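Local coordinates for protein cytochrome c (PDB 6A3L) that binds a covalently attached heme c and probably takes part in electron transfer, at residues F3-F17 and L55-T69. Residues are numbered along the deposited sequence; the frame is centred on the assembly and turned at random.
Sequences FKEADDAIHYRQSAF and LPLEGFIQGSDLGDT. With HEC (heme c), chain C.
R13 meets the 55-69 loop with CG set between its backbone N and carbonyl carbon (chi1 67°) and an extended chain beyond, which brings the guanidinium nearly parallel to the F60 ring, planes 14° apart. R13 CD sits 3.6 Å from the F60 ring centroid, over the face, a CH-pi contact; F60 CD1 lies over one guanidinium face and I10 CG1 over the other, so the planar group is sandwiched. The guanidinium edge does the bonding. R13 NH1 donates to S64 OG at 2.7 Å, in plane, and to G59 O; R13 NH2 reaches S64 O and, at 2.8 Å, T69 OG1. R13 NE donates to HEC O2D at 3.1 Å. T69 OG1 bonds the same HEC O2D at 2.5 Å. Q14 NE2 holds the other oxygen, HEC O1D, with a nearly straight bond (173°). One F17 ring face lies over the heme near HEC ND, P56 CB packs on the opposite face, and F17 CE2 meets F60 CZ at 3.7 Å. A leucine in place of R13 would probably leave the propionate without its counter-charge and G59 O and S64 short of donors. Thus one buried cation appears to tie helix 6-31, the loop and the heme propionate together, probably favouring the ionised carboxylate.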
# COMPACT_ATOMS: atom_id res chain seq x y z
N PHE A 3 10.13 -13.66 1.69
CA PHE A 3 10.52 -13.00 2.92
C PHE A 3 11.68 -13.73 3.59
O PHE A 3 11.63 -14.95 3.77
CB PHE A 3 9.32 -12.92 3.87
CG PHE A 3 8.10 -12.35 3.23
CD1 PHE A 3 7.09 -13.18 2.77
CD2 PHE A 3 7.98 -10.98 3.05
CE1 PHE A 3 5.97 -12.65 2.16
CE2 PHE A 3 6.86 -10.45 2.43
CZ PHE A 3 5.85 -11.29 1.99
N LYS A 4 12.72 -12.98 3.94
CA LYS A 4 13.91 -13.58 4.55
C LYS A 4 13.60 -14.25 5.89
O LYS A 4 14.08 -15.36 6.16
CB LYS A 4 15.00 -12.51 4.70
CG LYS A 4 16.32 -13.05 5.24
CD LYS A 4 17.51 -12.56 4.43
CE LYS A 4 18.60 -13.62 4.37
NZ LYS A 4 19.28 -13.79 5.68
N GLU A 5 12.81 -13.59 6.74
CA GLU A 5 12.38 -14.14 8.03
C GLU A 5 10.89 -13.94 8.20
O GLU A 5 10.26 -13.16 7.48
CB GLU A 5 13.12 -13.51 9.22
CG GLU A 5 14.62 -13.75 9.22
CD GLU A 5 15.40 -12.54 9.70
OE1 GLU A 5 16.65 -12.55 9.62
OE2 GLU A 5 14.76 -11.57 10.17
N ALA A 6 10.31 -14.65 9.18
CA ALA A 6 8.89 -14.50 9.47
C ALA A 6 8.56 -13.07 9.90
O ALA A 6 7.51 -12.54 9.54
CB ALA A 6 8.45 -15.48 10.56
N ASP A 7 9.48 -12.42 10.61
CA ASP A 7 9.24 -11.04 11.02
C ASP A 7 9.07 -10.12 9.82
O ASP A 7 8.37 -9.10 9.90
CB ASP A 7 10.39 -10.58 11.91
CG ASP A 7 10.58 -11.47 13.11
OD1 ASP A 7 11.74 -11.85 13.40
OD2 ASP A 7 9.55 -11.84 13.72
N ASP A 8 9.73 -10.44 8.71
CA ASP A 8 9.54 -9.63 7.51
C ASP A 8 8.14 -9.82 6.95
O ASP A 8 7.49 -8.86 6.54
CB ASP A 8 10.62 -9.98 6.48
CG ASP A 8 12.06 -9.71 7.00
OD1 ASP A 8 12.24 -8.94 7.97
OD2 ASP A 8 13.01 -10.26 6.41
N ALA A 9 7.65 -11.07 6.94
CA ALA A 9 6.29 -11.35 6.49
C ALA A 9 5.26 -10.77 7.45
O ALA A 9 4.20 -10.29 7.01
CB ALA A 9 6.08 -12.86 6.35
N ILE A 10 5.52 -10.83 8.75
CA ILE A 10 4.60 -10.23 9.71
C ILE A 10 4.56 -8.72 9.53
O ILE A 10 3.48 -8.11 9.47
CB ILE A 10 4.98 -10.61 11.15
CG1 ILE A 10 4.69 -12.08 11.40
CG2 ILE A 10 4.23 -9.77 12.14
CD1 ILE A 10 5.10 -12.55 12.78
N HIS A 11 5.74 -8.09 9.41
CA HIS A 11 5.77 -6.64 9.21
C HIS A 11 5.06 -6.26 7.91
O HIS A 11 4.30 -5.29 7.87
CB HIS A 11 7.20 -6.10 9.21
CG HIS A 11 7.31 -4.71 8.64
ND1 HIS A 11 7.37 -3.59 9.44
CD2 HIS A 11 7.33 -4.27 7.36
CE1 HIS A 11 7.43 -2.51 8.68
NE2 HIS A 11 7.41 -2.89 7.41
N TYR A 12 5.28 -7.03 6.84
CA TYR A 12 4.64 -6.71 5.57
C TYR A 12 3.11 -6.67 5.72
O TYR A 12 2.47 -5.65 5.45
CB TYR A 12 5.10 -7.72 4.51
CG TYR A 12 4.62 -7.44 3.09
CD1 TYR A 12 5.43 -6.74 2.18
CD2 TYR A 12 3.40 -7.90 2.65
CE1 TYR A 12 4.98 -6.48 0.89
CE2 TYR A 12 2.95 -7.65 1.36
CZ TYR A 12 3.74 -6.94 0.48
OH TYR A 12 3.27 -6.71 -0.79
N ARG A 13 2.51 -7.77 6.20
CA ARG A 13 1.04 -7.80 6.28
C ARG A 13 0.50 -6.72 7.22
O ARG A 13 -0.53 -6.10 6.92
CB ARG A 13 0.56 -9.19 6.70
CG ARG A 13 0.91 -9.62 8.11
CD ARG A 13 1.02 -11.13 8.13
NE ARG A 13 0.94 -11.64 9.49
CZ ARG A 13 1.47 -12.80 9.88
NH1 ARG A 13 2.13 -13.55 9.01
NH2 ARG A 13 1.32 -13.20 11.14
N GLN A 14 1.19 -6.46 8.34
CA GLN A 14 0.74 -5.43 9.27
C GLN A 14 0.75 -4.04 8.63
O GLN A 14 -0.18 -3.24 8.83
CB GLN A 14 1.62 -5.45 10.52
CG GLN A 14 1.42 -6.67 11.43
CD GLN A 14 2.33 -6.66 12.65
OE1 GLN A 14 3.39 -6.05 12.63
NE2 GLN A 14 1.93 -7.37 13.69
N SER A 15 1.78 -3.72 7.84
CA SER A 15 1.80 -2.42 7.18
C SER A 15 0.70 -2.31 6.15
O SER A 15 0.10 -1.23 5.99
CB SER A 15 3.15 -2.16 6.52
OG SER A 15 4.10 -1.86 7.50
N ALA A 16 0.46 -3.37 5.39
CA ALA A 16 -0.60 -3.32 4.39
C ALA A 16 -1.93 -2.99 5.06
O ALA A 16 -2.64 -2.09 4.61
CB ALA A 16 -0.66 -4.64 3.62
N PHE A 17 -2.25 -3.68 6.17
CA PHE A 17 -3.49 -3.42 6.90
C PHE A 17 -3.51 -2.00 7.47
O PHE A 17 -4.52 -1.29 7.38
CB PHE A 17 -3.65 -4.44 8.03
CG PHE A 17 -3.99 -5.84 7.58
CD1 PHE A 17 -5.15 -6.11 6.88
CD2 PHE A 17 -3.15 -6.91 7.89
CE1 PHE A 17 -5.48 -7.41 6.48
CE2 PHE A 17 -3.47 -8.21 7.50
CZ PHE A 17 -4.64 -8.46 6.80
N LEU A 55 -2.51 -6.86 -1.05
CA LEU A 55 -1.15 -7.12 -0.55
C LEU A 55 -1.03 -8.10 0.61
O LEU A 55 -0.15 -8.96 0.58
CB LEU A 55 -0.46 -5.82 -0.14
CG LEU A 55 -0.56 -4.73 -1.18
CD1 LEU A 55 0.20 -3.46 -0.78
CD2 LEU A 55 -0.10 -5.29 -2.50
N PRO A 56 -1.85 -7.99 1.67
CA PRO A 56 -1.51 -8.70 2.92
C PRO A 56 -1.53 -10.21 2.82
O PRO A 56 -0.84 -10.87 3.61
CB PRO A 56 -2.55 -8.19 3.93
CG PRO A 56 -3.66 -7.66 3.12
CD PRO A 56 -3.06 -7.17 1.83
N LEU A 57 -2.30 -10.80 1.91
CA LEU A 57 -2.41 -12.26 1.92
C LEU A 57 -1.03 -12.91 1.80
O LEU A 57 -0.73 -13.87 2.53
CB LEU A 57 -3.34 -12.77 0.82
CG LEU A 57 -3.67 -14.27 0.98
CD1 LEU A 57 -4.30 -14.57 2.35
CD2 LEU A 57 -4.56 -14.78 -0.14
N GLU A 58 -0.18 -12.37 0.93
CA GLU A 58 1.19 -12.88 0.75
C GLU A 58 1.95 -12.95 2.07
O GLU A 58 2.80 -13.83 2.26
CB GLU A 58 1.93 -11.99 -0.25
CG GLU A 58 3.40 -12.35 -0.45
CD GLU A 58 4.03 -11.52 -1.54
OE1 GLU A 58 3.27 -10.86 -2.27
OE2 GLU A 58 5.28 -11.53 -1.68
N GLY A 59 1.65 -12.04 3.00
CA GLY A 59 2.31 -12.02 4.30
C GLY A 59 2.03 -13.22 5.18
O GLY A 59 2.77 -13.46 6.13
N PHE A 60 0.95 -13.96 4.92
CA PHE A 60 0.58 -15.04 5.83
C PHE A 60 1.25 -16.35 5.42
O PHE A 60 0.62 -17.38 5.17
CB PHE A 60 -0.94 -15.15 5.92
CG PHE A 60 -1.55 -13.97 6.61
CD1 PHE A 60 -1.57 -13.91 7.99
CD2 PHE A 60 -2.03 -12.90 5.88
CE1 PHE A 60 -2.09 -12.81 8.63
CE2 PHE A 60 -2.55 -11.81 6.51
CZ PHE A 60 -2.59 -11.75 7.88
N ILE A 61 2.58 -16.31 5.43
CA ILE A 61 3.32 -17.53 5.17
C ILE A 61 3.20 -18.45 6.37
O ILE A 61 2.92 -18.04 7.50
CB ILE A 61 4.79 -17.24 4.83
CG1 ILE A 61 5.56 -16.76 6.06
CG2 ILE A 61 4.91 -16.24 3.68
CD1 ILE A 61 7.09 -16.76 5.86
N GLN A 62 3.43 -19.72 6.12
CA GLN A 62 3.28 -20.70 7.17
C GLN A 62 4.44 -20.59 8.15
O GLN A 62 5.56 -20.22 7.77
CB GLN A 62 3.21 -22.08 6.53
CG GLN A 62 2.44 -23.10 7.29
CD GLN A 62 2.12 -24.26 6.39
OE1 GLN A 62 0.97 -24.43 5.97
NE2 GLN A 62 3.14 -25.04 6.05
N GLY A 63 4.16 -20.90 9.41
CA GLY A 63 5.19 -20.71 10.41
C GLY A 63 5.41 -19.28 10.87
O GLY A 63 6.47 -19.00 11.47
N SER A 64 4.53 -18.34 10.52
CA SER A 64 4.64 -16.97 10.99
C SER A 64 3.62 -16.63 12.09
O SER A 64 3.34 -15.45 12.31
CB SER A 64 4.54 -16.00 9.81
OG SER A 64 3.26 -15.97 9.24
N ASP A 65 3.10 -17.63 12.80
CA ASP A 65 2.14 -17.37 13.87
C ASP A 65 2.76 -16.94 15.20
O ASP A 65 2.04 -16.42 16.07
CB ASP A 65 1.25 -18.60 14.10
CG ASP A 65 2.03 -19.85 14.48
OD1 ASP A 65 3.17 -20.03 14.02
OD2 ASP A 65 1.47 -20.67 15.24
N LEU A 66 4.05 -17.21 15.42
CA LEU A 66 4.74 -16.81 16.65
C LEU A 66 5.37 -15.42 16.54
O LEU A 66 5.67 -14.92 15.45
CB LEU A 66 5.83 -17.82 17.02
CG LEU A 66 5.55 -19.31 16.93
CD1 LEU A 66 6.86 -20.09 17.00
CD2 LEU A 66 4.66 -19.67 18.08
N GLY A 67 5.64 -14.83 17.71
CA GLY A 67 6.28 -13.53 17.76
C GLY A 67 5.31 -12.38 17.96
O GLY A 67 4.22 -12.58 18.51
N ASP A 68 5.69 -11.20 17.49
CA ASP A 68 4.85 -10.01 17.60
C ASP A 68 3.87 -10.02 16.43
O ASP A 68 4.05 -9.35 15.41
CB ASP A 68 5.66 -8.73 17.62
CG ASP A 68 4.77 -7.50 17.69
OD1 ASP A 68 5.06 -6.48 17.03
OD2 ASP A 68 3.70 -7.58 18.33
N THR A 69 2.81 -10.78 16.61
CA THR A 69 1.72 -10.84 15.65
C THR A 69 0.41 -10.97 16.42
O THR A 69 0.37 -11.52 17.53
CB THR A 69 1.94 -12.01 14.66
OG1 THR A 69 0.87 -12.05 13.70
CG2 THR A 69 2.07 -13.33 15.39
FE HEC C . -7.31 -6.58 9.27
CHA HEC C . -4.57 -6.63 11.41
CHB HEC C . -7.42 -3.18 9.49
CHC HEC C . -9.57 -6.44 6.62
CHD HEC C . -7.08 -9.94 8.92
NA HEC C . -6.19 -5.19 10.25
C1A HEC C . -5.13 -5.42 11.11
C2A HEC C . -4.74 -4.15 11.65
C3A HEC C . -5.52 -3.19 11.12
C4A HEC C . -6.45 -3.83 10.22
CMA HEC C . -5.45 -1.68 11.42
CAA HEC C . -3.59 -3.94 12.64
CBA HEC C . -2.32 -3.90 11.78
CGA HEC C . -1.19 -3.41 12.65
O1A HEC C . -1.06 -2.17 12.74
O2A HEC C . -0.46 -4.23 13.26
NB HEC C . -8.29 -5.07 8.18
C1B HEC C . -8.26 -3.73 8.54
C2B HEC C . -9.25 -3.03 7.76
C3B HEC C . -9.87 -3.92 6.96
C4B HEC C . -9.27 -5.22 7.21
CMB HEC C . -9.50 -1.51 7.90
CAB HEC C . -10.99 -3.64 5.92
CBB HEC C . -10.99 -2.51 5.19
NC HEC C . -8.13 -7.93 8.00
C1C HEC C . -9.08 -7.68 7.02
C2C HEC C . -9.50 -8.96 6.48
C3C HEC C . -8.84 -9.94 7.12
C4C HEC C . -7.95 -9.30 8.08
CMC HEC C . -10.57 -9.11 5.38
CAC HEC C . -8.93 -11.48 6.91
CBC HEC C . -9.13 -12.01 5.69
ND HEC C . -6.04 -8.00 10.03
C1D HEC C . -6.15 -9.35 9.75
C2D HEC C . -5.13 -10.05 10.49
C3D HEC C . -4.43 -9.14 11.19
C4D HEC C . -4.99 -7.83 10.91
CMD HEC C . -4.93 -11.58 10.46
CAD HEC C . -3.23 -9.42 12.12
CBD HEC C . -1.90 -9.03 11.45
CGD HEC C . -0.75 -9.31 12.40
O1D HEC C . -0.65 -8.63 13.45
O2D HEC C . 0.06 -10.22 12.12
O HOH W 1 1.39 -8.88 -1.60